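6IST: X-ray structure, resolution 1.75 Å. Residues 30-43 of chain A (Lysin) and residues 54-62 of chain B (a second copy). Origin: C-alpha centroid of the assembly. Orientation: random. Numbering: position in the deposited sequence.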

# COMPACT_ATOMS: atom_id res chain seq x y z
N THR A 30 33.07 -0.26 -9.70
CA THR A 30 32.85 -1.69 -9.80
C THR A 30 31.63 -2.15 -8.98
O THR A 30 30.80 -3.01 -9.45
CB THR A 30 34.11 -2.48 -9.41
OG1 THR A 30 35.20 -2.07 -10.26
CG2 THR A 30 33.87 -3.98 -9.63
N TYR A 31 31.51 -1.57 -7.79
CA TYR A 31 30.31 -1.81 -6.95
C TYR A 31 29.06 -1.29 -7.62
O TYR A 31 28.04 -1.97 -7.62
CB TYR A 31 30.44 -1.23 -5.56
CG TYR A 31 31.36 -2.06 -4.69
CD1 TYR A 31 30.90 -3.21 -4.10
CD2 TYR A 31 32.69 -1.68 -4.47
CE1 TYR A 31 31.72 -3.99 -3.28
CE2 TYR A 31 33.52 -2.43 -3.66
CZ TYR A 31 33.05 -3.57 -3.05
OH TYR A 31 33.90 -4.33 -2.26
N VAL A 32 29.15 -0.13 -8.26
CA VAL A 32 27.96 0.45 -8.89
C VAL A 32 27.52 -0.44 -10.04
O VAL A 32 26.34 -0.68 -10.25
CB VAL A 32 28.21 1.88 -9.39
CG1 VAL A 32 27.04 2.38 -10.24
CG2 VAL A 32 28.54 2.82 -8.20
N ASN A 33 28.45 -0.83 -10.88
CA ASN A 33 28.13 -1.77 -11.97
C ASN A 33 27.48 -3.10 -11.53
O ASN A 33 26.48 -3.57 -12.14
CB ASN A 33 29.38 -2.02 -12.82
CG ASN A 33 29.78 -0.79 -13.64
OD1 ASN A 33 28.97 0.11 -13.89
ND2 ASN A 33 31.04 -0.77 -14.08
N GLU A 34 28.02 -3.68 -10.47
CA GLU A 34 27.48 -4.92 -9.94
C GLU A 34 26.06 -4.68 -9.40
O GLU A 34 25.17 -5.49 -9.66
CB GLU A 34 28.41 -5.53 -8.90
CG GLU A 34 29.73 -6.05 -9.53
CD GLU A 34 29.53 -7.15 -10.58
OE1 GLU A 34 28.55 -7.92 -10.48
OE2 GLU A 34 30.38 -7.29 -11.49
N ALA A 35 25.84 -3.53 -8.75
CA ALA A 35 24.49 -3.17 -8.26
C ALA A 35 23.48 -3.04 -9.39
O ALA A 35 22.38 -3.60 -9.33
CB ALA A 35 24.55 -1.90 -7.41
N ASN A 36 23.89 -2.37 -10.47
CA ASN A 36 23.03 -2.27 -11.60
C ASN A 36 22.72 -3.60 -12.28
O ASN A 36 21.59 -3.76 -12.79
CB ASN A 36 23.53 -1.23 -12.63
CG ASN A 36 23.19 0.20 -12.19
OD1 ASN A 36 22.08 0.48 -11.72
ND2 ASN A 36 24.14 1.07 -12.27
N ASP A 37 23.69 -4.53 -12.29
CA ASP A 37 23.45 -5.86 -12.87
C ASP A 37 22.40 -6.55 -11.96
O ASP A 37 21.55 -7.24 -12.44
CB ASP A 37 24.71 -6.73 -12.94
CG ASP A 37 25.77 -6.23 -13.94
OD1 ASP A 37 25.45 -5.39 -14.82
OD2 ASP A 37 26.96 -6.69 -13.82
N LEU A 38 22.48 -6.36 -10.64
CA LEU A 38 21.53 -6.97 -9.75
C LEU A 38 20.11 -6.42 -10.00
O LEU A 38 19.10 -7.20 -10.06
CB LEU A 38 21.89 -6.76 -8.28
CG LEU A 38 23.08 -7.51 -7.65
CD1 LEU A 38 23.27 -6.98 -6.23
CD2 LEU A 38 22.86 -9.00 -7.67
N ILE A 39 20.02 -5.11 -10.16
CA ILE A 39 18.77 -4.48 -10.51
C ILE A 39 18.21 -5.10 -11.73
O ILE A 39 16.99 -5.40 -11.77
CB ILE A 39 18.91 -2.94 -10.57
CG1 ILE A 39 19.14 -2.38 -9.15
CG2 ILE A 39 17.70 -2.27 -11.15
CD1 ILE A 39 19.61 -0.94 -9.13
N LYS A 40 19.01 -5.22 -12.76
CA LYS A 40 18.49 -5.78 -13.98
C LYS A 40 18.02 -7.21 -13.84
O LYS A 40 17.01 -7.59 -14.40
CB LYS A 40 19.51 -5.69 -15.09
CG LYS A 40 18.84 -5.98 -16.44
CD LYS A 40 19.76 -5.83 -17.64
CE LYS A 40 20.11 -4.39 -17.89
NZ LYS A 40 20.75 -4.28 -19.23
N ARG A 41 18.78 -8.05 -13.13
CA ARG A 41 18.45 -9.45 -12.96
C ARG A 41 17.16 -9.67 -12.20
O ARG A 41 16.35 -10.54 -12.55
CB ARG A 41 19.60 -10.14 -12.17
CG ARG A 41 20.73 -10.47 -13.07
CD ARG A 41 21.65 -11.57 -12.58
NE ARG A 41 22.60 -11.07 -11.67
CZ ARG A 41 23.80 -10.59 -11.97
NH1 ARG A 41 24.29 -10.51 -13.19
NH2 ARG A 41 24.51 -10.17 -10.96
N TYR A 42 17.02 -8.92 -11.11
CA TYR A 42 15.97 -9.19 -10.19
C TYR A 42 14.80 -8.23 -10.28
O TYR A 42 14.04 -8.14 -9.34
CB TYR A 42 16.53 -9.30 -8.77
CG TYR A 42 17.60 -10.39 -8.73
CD1 TYR A 42 17.32 -11.71 -9.16
CD2 TYR A 42 18.88 -10.10 -8.32
CE1 TYR A 42 18.30 -12.71 -9.14
CE2 TYR A 42 19.88 -11.08 -8.32
CZ TYR A 42 19.58 -12.39 -8.72
OH TYR A 42 20.57 -13.34 -8.72
N GLY A 43 14.64 -7.54 -11.40
CA GLY A 43 13.49 -6.67 -11.55
C GLY A 43 13.41 -5.47 -10.63
O GLY A 43 12.34 -5.08 -10.23
N ASP B 54 33.89 -14.44 -5.03
CA ASP B 54 34.50 -13.13 -4.96
C ASP B 54 33.66 -12.01 -5.56
O ASP B 54 34.05 -10.83 -5.48
CB ASP B 54 35.81 -13.20 -5.77
CG ASP B 54 35.56 -13.70 -7.19
OD1 ASP B 54 35.60 -12.89 -8.13
OD2 ASP B 54 35.24 -14.90 -7.36
N ASN B 55 32.56 -12.35 -6.23
CA ASN B 55 31.77 -11.35 -6.95
C ASN B 55 31.18 -10.28 -6.01
O ASN B 55 30.66 -10.63 -4.97
CB ASN B 55 30.65 -12.04 -7.67
CG ASN B 55 29.79 -11.09 -8.44
OD1 ASN B 55 28.73 -10.60 -7.97
ND2 ASN B 55 30.26 -10.77 -9.61
N PHE B 56 31.26 -9.00 -6.38
CA PHE B 56 30.82 -7.91 -5.52
C PHE B 56 29.30 -7.84 -5.38
O PHE B 56 28.77 -7.47 -4.36
CB PHE B 56 31.35 -6.56 -6.04
CG PHE B 56 32.82 -6.33 -5.81
CD1 PHE B 56 33.62 -7.26 -5.14
CD2 PHE B 56 33.39 -5.14 -6.21
CE1 PHE B 56 34.97 -7.01 -4.94
CE2 PHE B 56 34.74 -4.89 -5.99
CZ PHE B 56 35.52 -5.82 -5.36
N GLY B 57 28.59 -8.22 -6.43
CA GLY B 57 27.14 -8.33 -6.34
C GLY B 57 26.75 -9.35 -5.29
O GLY B 57 25.93 -9.07 -4.42
N LEU B 58 27.43 -10.49 -5.29
CA LEU B 58 27.17 -11.54 -4.27
C LEU B 58 27.51 -11.04 -2.89
O LEU B 58 26.71 -11.24 -1.95
CB LEU B 58 27.94 -12.82 -4.58
CG LEU B 58 27.86 -13.95 -3.55
CD1 LEU B 58 26.44 -14.48 -3.53
CD2 LEU B 58 28.88 -15.09 -3.82
N LYS B 59 28.69 -10.44 -2.74
CA LYS B 59 29.04 -9.84 -1.45
C LYS B 59 28.02 -8.81 -0.91
O LYS B 59 27.79 -8.75 0.28
CB LYS B 59 30.41 -9.19 -1.48
CG LYS B 59 31.56 -10.04 -1.96
CD LYS B 59 31.97 -11.08 -0.94
CE LYS B 59 33.38 -11.60 -1.27
NZ LYS B 59 33.76 -12.71 -0.36
N MET B 60 27.39 -8.02 -1.78
CA MET B 60 26.37 -7.06 -1.33
C MET B 60 25.13 -7.82 -0.89
O MET B 60 24.59 -7.51 0.18
CB MET B 60 26.07 -5.98 -2.41
CG MET B 60 27.25 -4.99 -2.65
SD MET B 60 26.84 -3.59 -3.73
CE MET B 60 26.89 -4.40 -5.30
N MET B 61 24.69 -8.82 -1.66
CA MET B 61 23.55 -9.63 -1.24
C MET B 61 23.83 -10.28 0.11
O MET B 61 22.96 -10.28 0.98
CB MET B 61 23.17 -10.72 -2.29
CG MET B 61 22.49 -10.15 -3.51
SD MET B 61 21.67 -11.40 -4.59
CE MET B 61 23.12 -12.25 -5.20
N GLU B 62 25.05 -10.78 0.30
CA GLU B 62 25.38 -11.55 1.49
C GLU B 62 25.44 -10.64 2.69
O GLU B 62 25.06 -11.05 3.80
CB GLU B 62 26.71 -12.34 1.34
CG GLU B 62 26.52 -13.65 0.60
CD GLU B 62 27.82 -14.40 0.24
OE1 GLU B 62 27.75 -15.61 -0.05
OE2 GLU B 62 28.93 -13.78 0.18

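Two copies of lysin meet here through a helix from each, residues 30-41 of chain A and 56-62 of chain B, crossing at -74° with their axes 8.9 Å apart at closest approach. Together the stretches bury 539 Å², and most of the contact is apolar. On chain A it repeats every three or four residues, through Thr30(A), Tyr31(A), Glu34(A), Ala35(A), Leu38(A) and Tyr42(A), the spacing that keeps side chains on one side of a helix.

Thr30(A) works at the margin. Its CA-to-CB bond points toward chain B, and its methyl CG2 rests 3.6 Å from CD2 of Phe56(B), while the residue as a whole remains exposed. A small side chain with one apolar branch suits an exposed place at the edge of the contact.

Tyr31(A) makes the broadest contact from chain A, with 81 Å² covered. Its CA-to-CB bond runs sideways, but chi1 in the m well carries the ring to Phe56(B), where the two form an offset stack: centroids 4.2 Å apart, planes at 9°, and Tyr31(A) CZ 3.5 Å from Phe56(B) CD2. Flat rings laid nearly parallel cover much surface in little depth. The edge of the tyrosine ring meets Met60(B), whose SD lies 4.1 Å from Tyr31(A) CD1, so one residue serves two neighbours with different parts of its ring.

At Glu34(A) the backbones draw close, Glu34(A) CA lying 5.0 Å from Gly57(B) CA. Gly57(B) has no side chain, and Glu34(A) CB sits 3.7 Å from Gly57(B) N. An ideal CB on Gly57(B) would point toward chain A and lie 3.5 Å from Glu34(A) OE1, but its outright clash would be within its own chain, 2.9 Å from Asn55(B) OD1. With chi1 and chi2 both m, the glutamate bends so that OE1 accepts a weak hydrogen bond from Asn55(B) ND2 at 3.4 Å. The same asparagine is the N-cap of the chain B helix, its OD1 accepting from Leu58(B) N at 3.0 Å. One amide thus caps its own helix with its oxygen and reaches the partner with its nitrogen.

Ala35(A) is buried; its side chain is a single methyl, and the end of Met60(B) packs against it: the methyl CE lies 4.0 Å from Ala35(A) CB and 3.6 Å from Tyr31(A) O. That carbonyl is already engaged by Ala35(A) N in the helix, so an apolar neighbour leaves it no unmet need.

The CA-to-CB bond of Leu38(A) points toward chain B, and the residue is buried. Its CD1 packs 3.8 Å from Gly57(B) O, and its CD2 lies 4.1 Å from Met61(B) SD, filling space beside the glycine.

Tyr42(A), the first residue to leave helical phi/psi, closes the contact. Its CE2 is 4.1 Å from Met61(B) SD, which approaches the ring obliquely, while its OH is hydrogen-bonded elsewhere in the structure. The rule is compact: glycine where the backbones come closest, flexible methionines for filling, and a stacked aromatic pair toward the exposed side.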